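Long-range contacts in maltose/maltodextrin-binding protein (Thermus thermophilus, PDB 2GH9), which binds maltotriose and, as a periplasmic maltodextrin-binding protein, probably hands such sugars to an ABC transporter for uptake: residues Q54-L58 / V273-N279; F162-F166 / K194-I199. All coordinates share one frame; numbering follows the deposited sequence. Where two conformers were deposited one is given.

Contact 1. Residues Q54-L58 / V273-N279; sequences QAADL and VNAYSKN
Asn274 works with both ends of its side-chain amide: ND2 reaches across to the chain of 54-58, while OD1 turns back on its own loop. The outward bond runs from Asn274 ND2 to Ala56 O at 3.0 Å, moderately bent at 149° and arriving from above the carbonyl plane. Asn274 ND2 also donates to a water 3.2 Å away, which accepts a weak bond from Ala55 N. Asn274 CG stands anti to its main-chain nitrogen (chi1 -172°), which swings the amide across to Ala56 while the main-chain Asn274 N makes its own, nearly straight bond of 3.0 Å to Asp57 O. The inward bond closes an Asx turn: Asn274 OD1 accepts from Tyr276 N at 2.9 Å, inside a type I turn that ends at Ser277. With an alanine in place of Asn274, Ala56 O and the water would probably lose their amide partner and the Asx turn its acceptor, leaving the turn less firmly held.

Beyond the turn, Ser277 OG donates a hydrogen bond to Asp57 OD1 over 2.6 Å, meeting the carboxylate on its anti side and 24° out of its plane. The same Ser277 OG accepts from Asn279 N at 3.1 Å, an ST turn just ahead of helix 280-290. Asp57 OD2 is taken by the backbone N of Thr4 on strand 3-7, so the carboxylate ties that strand to the turn and is itself kept from rotating. At the other end, Leu58 and Val273 face each other as a non-hydrogen-bonded antiparallel pair. The whole is a type I turn carrying an Asx turn, followed by an ST turn, at the end of strand 265-273, where it runs antiparallel to the start of strand 58-63 in a periplasmic binding protein fold.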
ATOM      1  N   GLN A  54       5.438  -1.823 -25.984  1.00 33.60           N
ATOM      2  CA  GLN A  54       3.987  -1.673 -25.765  1.00 33.14           C
ATOM      3  C   GLN A  54       3.601  -1.021 -24.419  1.00 32.51           C
ATOM      4  O   GLN A  54       2.390  -0.847 -24.149  1.00 33.00           O
ATOM      5  CB  GLN A  54       3.291  -3.033 -25.826  1.00 33.04           C
ATOM      6  CG  GLN A  54       3.319  -3.778 -27.159  1.00 34.43           C
ATOM      7  CD  GLN A  54       2.964  -5.242 -26.973  1.00 34.10           C
ATOM      8  OE1 GLN A  54       3.110  -5.778 -25.882  1.00 39.38           O
ATOM      9  NE2 GLN A  54       2.490  -5.893 -28.022  1.00 35.84           N
ATOM     10  N   ALA A  55       4.585  -0.683 -23.576  1.00 31.16           N
ATOM     11  CA  ALA A  55       4.299  -0.037 -22.273  1.00 30.68           C
ATOM     12  C   ALA A  55       4.577   1.479 -22.280  1.00 30.26           C
ATOM     13  O   ALA A  55       5.287   1.999 -23.154  1.00 29.31           O
ATOM     14  CB  ALA A  55       5.071  -0.717 -21.143  1.00 30.81           C
ATOM     15  N   ALA A  56       4.007   2.175 -21.294  1.00 28.95           N
ATOM     16  CA  ALA A  56       4.209   3.612 -21.118  1.00 28.37           C
ATOM     17  C   ALA A  56       5.653   3.974 -20.804  1.00 27.71           C
ATOM     18  O   ALA A  56       6.441   3.134 -20.360  1.00 28.33           O
ATOM     19  CB  ALA A  56       3.302   4.153 -19.988  1.00 27.88           C
ATOM     20  N   ASP A  57       5.977   5.247 -21.015  1.00 26.90           N
ATOM     21  CA  ASP A  57       7.318   5.765 -20.775  1.00 26.22           C
ATOM     22  C   ASP A  57       7.640   5.838 -19.296  1.00 25.15           C
ATOM     23  O   ASP A  57       8.797   5.771 -18.923  1.00 25.52           O
ATOM     24  CB  ASP A  57       7.462   7.149 -21.422  1.00 26.59           C
ATOM     25  CG  ASP A  57       7.388   7.074 -22.936  1.00 27.26           C
ATOM     26  OD1 ASP A  57       8.330   6.524 -23.524  1.00 28.68           O
ATOM     27  OD2 ASP A  57       6.386   7.501 -23.529  1.00 28.38           O
ATOM     28  N   LEU A  58       6.617   6.010 -18.462  1.00 24.18           N
ATOM     29  CA  LEU A  58       6.800   5.967 -17.018  1.00 23.72           C
ATOM     30  C   LEU A  58       5.540   5.490 -16.292  1.00 22.77           C
ATOM     31  O   LEU A  58       4.449   5.434 -16.867  1.00 22.61           O
ATOM     32  CB  LEU A  58       7.308   7.314 -16.448  1.00 24.58           C
ATOM     33  CG  LEU A  58       6.661   8.679 -16.671  1.00 25.09           C
ATOM     34  CD1 LEU A  58       7.249   9.714 -15.716  1.00 25.00           C
ATOM     35  CD2 LEU A  58       6.845   9.121 -18.103  1.00 27.94           C
ATOM     36  N   VAL A 273      10.896   4.666 -14.627  1.00 25.01           N
ATOM     37  CA  VAL A 273      10.996   4.954 -16.035  1.00 25.76           C
ATOM     38  C   VAL A 273      11.195   3.628 -16.770  1.00 26.11           C
ATOM     39  O   VAL A 273      11.899   2.755 -16.294  1.00 26.77           O
ATOM     40  CB  VAL A 273      12.124   6.008 -16.297  1.00 26.52           C
ATOM     41  CG1 VAL A 273      12.407   6.158 -17.806  1.00 24.91           C
ATOM     42  CG2 VAL A 273      11.713   7.347 -15.714  1.00 26.67           C
ATOM     43  N   ASN A 274      10.518   3.486 -17.902  1.00 27.19           N
ATOM     44  CA  ASN A 274      10.624   2.323 -18.771  1.00 28.23           C
ATOM     45  C   ASN A 274      12.008   2.269 -19.429  1.00 29.48           C
ATOM     46  O   ASN A 274      12.389   3.195 -20.165  1.00 29.91           O
ATOM     47  CB  ASN A 274       9.536   2.416 -19.840  1.00 27.81           C
ATOM     48  CG  ASN A 274       9.409   1.170 -20.687  1.00 27.61           C
ATOM     49  OD1 ASN A 274      10.259   0.293 -20.654  1.00 29.09           O
ATOM     50  ND2 ASN A 274       8.314   1.077 -21.435  1.00 25.29           N
ATOM     51  N   ALA A 275      12.747   1.186 -19.176  1.00 30.77           N
ATOM     52  CA  ALA A 275      14.075   0.991 -19.771  1.00 31.68           C
ATOM     53  C   ALA A 275      14.030   0.969 -21.310  1.00 32.82           C
ATOM     54  O   ALA A 275      15.042   1.204 -21.972  1.00 33.72           O
ATOM     55  CB  ALA A 275      14.704  -0.292 -19.240  1.00 31.79           C
ATOM     56  N   TYR A 276      12.849   0.713 -21.867  1.00 33.83           N
ATOM     57  CA  TYR A 276      12.632   0.681 -23.313  1.00 34.37           C
ATOM     58  C   TYR A 276      11.965   1.940 -23.852  1.00 35.16           C
ATOM     59  O   TYR A 276      11.490   1.961 -25.001  1.00 35.73           O
ATOM     60  CB  TYR A 276      11.774  -0.529 -23.661  1.00 34.93           C
ATOM     61  CG  TYR A 276      12.473  -1.820 -23.391  1.00 35.13           C
ATOM     62  CD1 TYR A 276      13.277  -2.404 -24.355  1.00 35.90           C
ATOM     63  CD2 TYR A 276      12.354  -2.450 -22.165  1.00 35.80           C
ATOM     64  CE1 TYR A 276      13.940  -3.595 -24.107  1.00 35.76           C
ATOM     65  CE2 TYR A 276      12.995  -3.631 -21.904  1.00 35.45           C
ATOM     66  CZ  TYR A 276      13.796  -4.211 -22.885  1.00 36.71           C
ATOM     67  OH  TYR A 276      14.445  -5.403 -22.620  1.00 35.11           O
ATOM     68  N   SER A 277      11.922   2.995 -23.047  1.00 35.39           N
ATOM     69  CA  SER A 277      11.372   4.253 -23.526  1.00 35.99           C
ATOM     70  C   SER A 277      12.165   4.764 -24.724  1.00 36.26           C
ATOM     71  O   SER A 277      13.370   4.902 -24.645  1.00 36.53           O
ATOM     72  CB  SER A 277      11.399   5.315 -22.436  1.00 35.54           C
ATOM     73  OG  SER A 277      10.816   6.511 -22.912  1.00 36.76           O
ATOM     74  N   LYS A 278      11.465   5.076 -25.813  1.00 37.25           N
ATOM     75  CA  LYS A 278      12.058   5.846 -26.918  1.00 37.46           C
ATOM     76  C   LYS A 278      12.201   7.363 -26.663  1.00 37.49           C
ATOM     77  O   LYS A 278      12.499   8.110 -27.609  1.00 38.21           O
ATOM     78  CB  LYS A 278      11.260   5.628 -28.206  1.00 38.22           C
ATOM     79  CG  LYS A 278      11.123   4.168 -28.610  1.00 39.86           C
ATOM     80  CD  LYS A 278      12.464   3.430 -28.504  1.00 42.25           C
ATOM     81  CE  LYS A 278      12.409   2.023 -29.085  1.00 42.26           C
ATOM     82  NZ  LYS A 278      13.705   1.338 -28.837  1.00 41.02           N
ATOM     83  N   ASN A 279      11.995   7.798 -25.415  0.50 37.03           N
ATOM     84  CA  ASN A 279      12.111   9.206 -25.025  0.50 36.48           C
ATOM     85  C   ASN A 279      12.532   9.331 -23.550  0.50 36.07           C
ATOM     86  O   ASN A 279      11.910  10.080 -22.783  0.50 35.83           O
ATOM     87  CB  ASN A 279      10.771   9.945 -25.268  0.50 36.64           C
ATOM     88  CG  ASN A 279      10.551  10.338 -26.735  0.50 36.46           C
ATOM     89  OD1 ASN A 279      11.472  10.796 -27.416  0.50 36.33           O
ATOM     90  ND2 ASN A 279       9.315  10.183 -27.214  0.50 35.04           N
TER
HETATM   91  O   HOH W   1       7.835  -0.416 -24.182  1.00 29.87           O

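Contact 2. Residues F162-F166 / K194-I199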
ATOM      1  N   PHE A 162      -2.537  -7.999  11.239  1.00 19.33           N
ATOM      2  CA  PHE A 162      -2.985  -9.086  12.112  1.00 20.07           C
ATOM      3  C   PHE A 162      -1.957 -10.239  12.122  1.00 20.16           C
ATOM      4  O   PHE A 162      -1.697 -10.835  13.160  1.00 19.27           O
ATOM      5  CB  PHE A 162      -4.361  -9.594  11.671  1.00 19.25           C
ATOM      6  CG  PHE A 162      -5.389  -8.518  11.546  1.00 19.20           C
ATOM      7  CD1 PHE A 162      -5.483  -7.516  12.497  1.00 19.43           C
ATOM      8  CD2 PHE A 162      -6.294  -8.523  10.480  1.00 18.98           C
ATOM      9  CE1 PHE A 162      -6.432  -6.504  12.385  1.00 19.88           C
ATOM     10  CE2 PHE A 162      -7.245  -7.537  10.364  1.00 19.26           C
ATOM     11  CZ  PHE A 162      -7.313  -6.509  11.314  1.00 18.38           C
ATOM     12  N   PHE A 163      -1.354 -10.528  10.981  1.00 20.15           N
ATOM     13  CA  PHE A 163      -0.294 -11.537  10.930  1.00 21.52           C
ATOM     14  C   PHE A 163       0.931 -11.124  11.776  1.00 21.56           C
ATOM     15  O   PHE A 163       1.499 -11.948  12.499  1.00 21.99           O
ATOM     16  CB  PHE A 163       0.098 -11.879   9.478  1.00 21.80           C
ATOM     17  CG  PHE A 163      -0.842 -12.854   8.797  1.00 22.14           C
ATOM     18  CD1 PHE A 163      -0.455 -14.176   8.558  1.00 23.84           C
ATOM     19  CD2 PHE A 163      -2.090 -12.438   8.356  1.00 22.40           C
ATOM     20  CE1 PHE A 163      -1.309 -15.073   7.903  1.00 22.34           C
ATOM     21  CE2 PHE A 163      -2.959 -13.333   7.704  1.00 22.06           C
ATOM     22  CZ  PHE A 163      -2.545 -14.659   7.474  1.00 21.88           C
ATOM     23  N   LYS A 164       1.291  -9.844  11.707  1.00 21.76           N
ATOM     24  CA  LYS A 164       2.345  -9.253  12.539  1.00 22.35           C
ATOM     25  C   LYS A 164       2.012  -9.312  14.041  1.00 22.41           C
ATOM     26  O   LYS A 164       2.833  -9.779  14.843  1.00 22.82           O
ATOM     27  CB  LYS A 164       2.633  -7.810  12.092  1.00 21.96           C
ATOM     28  CG  LYS A 164       3.804  -7.149  12.824  1.00 23.08           C
ATOM     29  CD  LYS A 164       4.356  -5.961  12.049  1.00 23.80           C
ATOM     30  CE  LYS A 164       5.626  -5.431  12.684  1.00 24.78           C
ATOM     31  NZ  LYS A 164       6.694  -6.438  12.632  1.00 26.80           N
ATOM     32  N   ALA A 165       0.812  -8.889  14.417  1.00 22.48           N
ATOM     33  CA  ALA A 165       0.373  -9.010  15.801  1.00 23.62           C
ATOM     34  C   ALA A 165       0.571 -10.455  16.338  1.00 24.19           C
ATOM     35  O   ALA A 165       1.126 -10.660  17.420  1.00 24.50           O
ATOM     36  CB  ALA A 165      -1.085  -8.571  15.951  1.00 22.73           C
ATOM     37  N   PHE A 166       0.143 -11.450  15.564  1.00 25.18           N
ATOM     38  CA  PHE A 166       0.204 -12.849  15.999  1.00 25.37           C
ATOM     39  C   PHE A 166       1.589 -13.501  15.884  1.00 26.35           C
ATOM     40  O   PHE A 166       1.777 -14.620  16.361  1.00 26.87           O
ATOM     41  CB  PHE A 166      -0.846 -13.695  15.274  1.00 25.65           C
ATOM     42  CG  PHE A 166      -2.244 -13.475  15.772  1.00 25.53           C
ATOM     43  CD1 PHE A 166      -2.636 -13.963  17.024  1.00 24.85           C
ATOM     44  CD2 PHE A 166      -3.171 -12.808  15.004  1.00 24.00           C
ATOM     45  CE1 PHE A 166      -3.910 -13.772  17.490  1.00 24.49           C
ATOM     46  CE2 PHE A 166      -4.458 -12.627  15.462  1.00 26.61           C
ATOM     47  CZ  PHE A 166      -4.822 -13.109  16.727  1.00 25.38           C
ATOM     48  N   LYS A 194      -3.549 -18.582  13.669  1.00 27.93           N
ATOM     49  CA  LYS A 194      -4.181 -17.623  14.585  1.00 28.24           C
ATOM     50  C   LYS A 194      -4.691 -16.369  13.860  1.00 27.26           C
ATOM     51  O   LYS A 194      -5.765 -15.854  14.188  1.00 26.63           O
ATOM     52  CB  LYS A 194      -3.231 -17.243  15.710  1.00 28.51           C
ATOM     53  CG  LYS A 194      -2.880 -18.391  16.670  1.00 29.72           C
ATOM     54  CD  LYS A 194      -1.528 -18.133  17.338  1.00 30.42           C
ATOM     55  CE  LYS A 194      -1.144 -19.186  18.356  1.00 32.30           C
ATOM     56  NZ  LYS A 194       0.326 -19.165  18.663  1.00 33.49           N
ATOM     57  N   ALA A 195      -3.915 -15.872  12.890  1.00 26.91           N
ATOM     58  CA  ALA A 195      -4.336 -14.734  12.086  1.00 26.44           C
ATOM     59  C   ALA A 195      -5.616 -15.064  11.346  1.00 26.05           C
ATOM     60  O   ALA A 195      -6.572 -14.295  11.382  1.00 25.25           O
ATOM     61  CB  ALA A 195      -3.252 -14.324  11.091  1.00 26.59           C
ATOM     62  N   LEU A 196      -5.639 -16.216  10.681  1.00 25.96           N
ATOM     63  CA  LEU A 196      -6.810 -16.602   9.884  1.00 26.20           C
ATOM     64  C   LEU A 196      -8.067 -16.852  10.727  1.00 25.91           C
ATOM     65  O   LEU A 196      -9.176 -16.530  10.289  1.00 26.38           O
ATOM     66  CB  LEU A 196      -6.519 -17.843   9.042  1.00 26.64           C
ATOM     67  CG  LEU A 196      -5.557 -17.692   7.868  1.00 27.15           C
ATOM     68  CD1 LEU A 196      -5.573 -18.998   7.041  1.00 29.83           C
ATOM     69  CD2 LEU A 196      -5.938 -16.477   7.026  1.00 26.06           C
ATOM     70  N   GLN A 197      -7.898 -17.403  11.926  1.00 26.41           N
ATOM     71  CA  GLN A 197      -9.037 -17.545  12.867  1.00 26.33           C
ATOM     72  C   GLN A 197      -9.607 -16.190  13.334  1.00 25.87           C
ATOM     73  O   GLN A 197     -10.823 -15.979  13.352  1.00 25.98           O
ATOM     74  CB  GLN A 197      -8.613 -18.378  14.077  1.00 26.92           C
ATOM     75  CG  GLN A 197      -9.786 -18.865  14.940  1.00 28.08           C
ATOM     76  CD  GLN A 197     -10.842 -19.637  14.136  1.00 29.77           C
ATOM     77  OE1 GLN A 197     -10.551 -20.672  13.543  1.00 32.84           O
ATOM     78  NE2 GLN A 197     -12.049 -19.116  14.096  1.00 30.23           N
ATOM     79  N   PHE A 198      -8.734 -15.256  13.697  1.00 25.61           N
ATOM     80  CA  PHE A 198      -9.193 -13.900  14.019  1.00 25.23           C
ATOM     81  C   PHE A 198      -9.937 -13.248  12.839  1.00 25.29           C
ATOM     82  O   PHE A 198     -11.002 -12.615  13.027  1.00 24.39           O
ATOM     83  CB  PHE A 198      -8.030 -13.003  14.459  1.00 24.83           C
ATOM     84  CG  PHE A 198      -8.407 -11.560  14.543  1.00 24.21           C
ATOM     85  CD1 PHE A 198      -9.269 -11.133  15.525  1.00 22.33           C
ATOM     86  CD2 PHE A 198      -7.945 -10.642  13.615  1.00 23.04           C
ATOM     87  CE1 PHE A 198      -9.673  -9.818  15.592  1.00 21.90           C
ATOM     88  CE2 PHE A 198      -8.349  -9.321  13.672  1.00 21.98           C
ATOM     89  CZ  PHE A 198      -9.202  -8.905  14.669  1.00 23.50           C
ATOM     90  N   ILE A 199      -9.376 -13.395  11.630  1.00 25.63           N
ATOM     91  CA  ILE A 199     -10.036 -12.869  10.439  1.00 26.03           C
ATOM     92  C   ILE A 199     -11.392 -13.558  10.237  1.00 26.62           C
ATOM     93  O   ILE A 199     -12.389 -12.880  10.022  1.00 26.51           O
ATOM     94  CB  ILE A 199      -9.155 -12.920   9.166  1.00 25.89           C
ATOM     95  CG1 ILE A 199      -7.912 -12.038   9.338  1.00 25.40           C
ATOM     96  CG2 ILE A 199      -9.975 -12.469   7.937  1.00 24.92           C
ATOM     97  CD1 ILE A 199      -6.717 -12.409   8.453  1.00 25.61           C
TER
HETATM   98  O   HOH W   2       2.005 -17.242  17.049  1.00 45.49           O
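Phe166 O accepts a hydrogen bond from a water 2.7 Å away, and that water accepts in turn from Lys194 NZ at 3.0 Å, so the end of the lysine is linked to the carbonyl through a single bridge. The rest is mainly ring and methyl packing, with Lys194 O above the rim of the Phe166 ring. Lower on the same lysine, CB lies over one face of the Phe166 ring in a CH-pi contact, and the chain beyond CG runs out extended towards the water.

Ala195 CB sits almost exactly on the axis of the Phe163 ring, 3.4 Å from its centroid; with only a methyl there, the ring can lie close to helix 189-204. Leu196 CD2 and Ile199 CD1 also reach this ring. Phe198 swings its CG anti to the backbone N (chi1 169°), which brings CE2 over the centre of the Phe162 ring in an edge-to-face stack, centroids 4.8 Å apart and planes at 73°. Behind that ring edge, Phe198 CB meets Phe166 CE2 at 3.7 Å.

The two helical segments cross at 128° with their axes 9.0 Å apart. Around them, Trp348 of helix 341-357 meets Phe163 edge-to-face, Trp131 of helix 131-141 meets Phe198, and Leu196 packs against both helix 341-357 and helix 363-378.

Overall arrangement
Contacts 1 and 2 lie on opposite sides of the chain's centre, their own centres about 41 Å apart and their nearest atoms about 29 Å apart, so they do not touch. Along the chain the order is 54-58, then 162-166 and 194-199, then 273-279: contact 2 is nested within the loop that contact 1 closes. Contact 1 lies in the loops at the ends of strands 58-63 and 265-273 of the large mixed sheet, contact 2 on helices 156-166 and 189-204. This nesting is consistent with the two-lobed binding-protein fold, whose chain passes between lobes more than once, with sugar held in the cleft; Phe163's side chain is about 12 Å from a bound glucose.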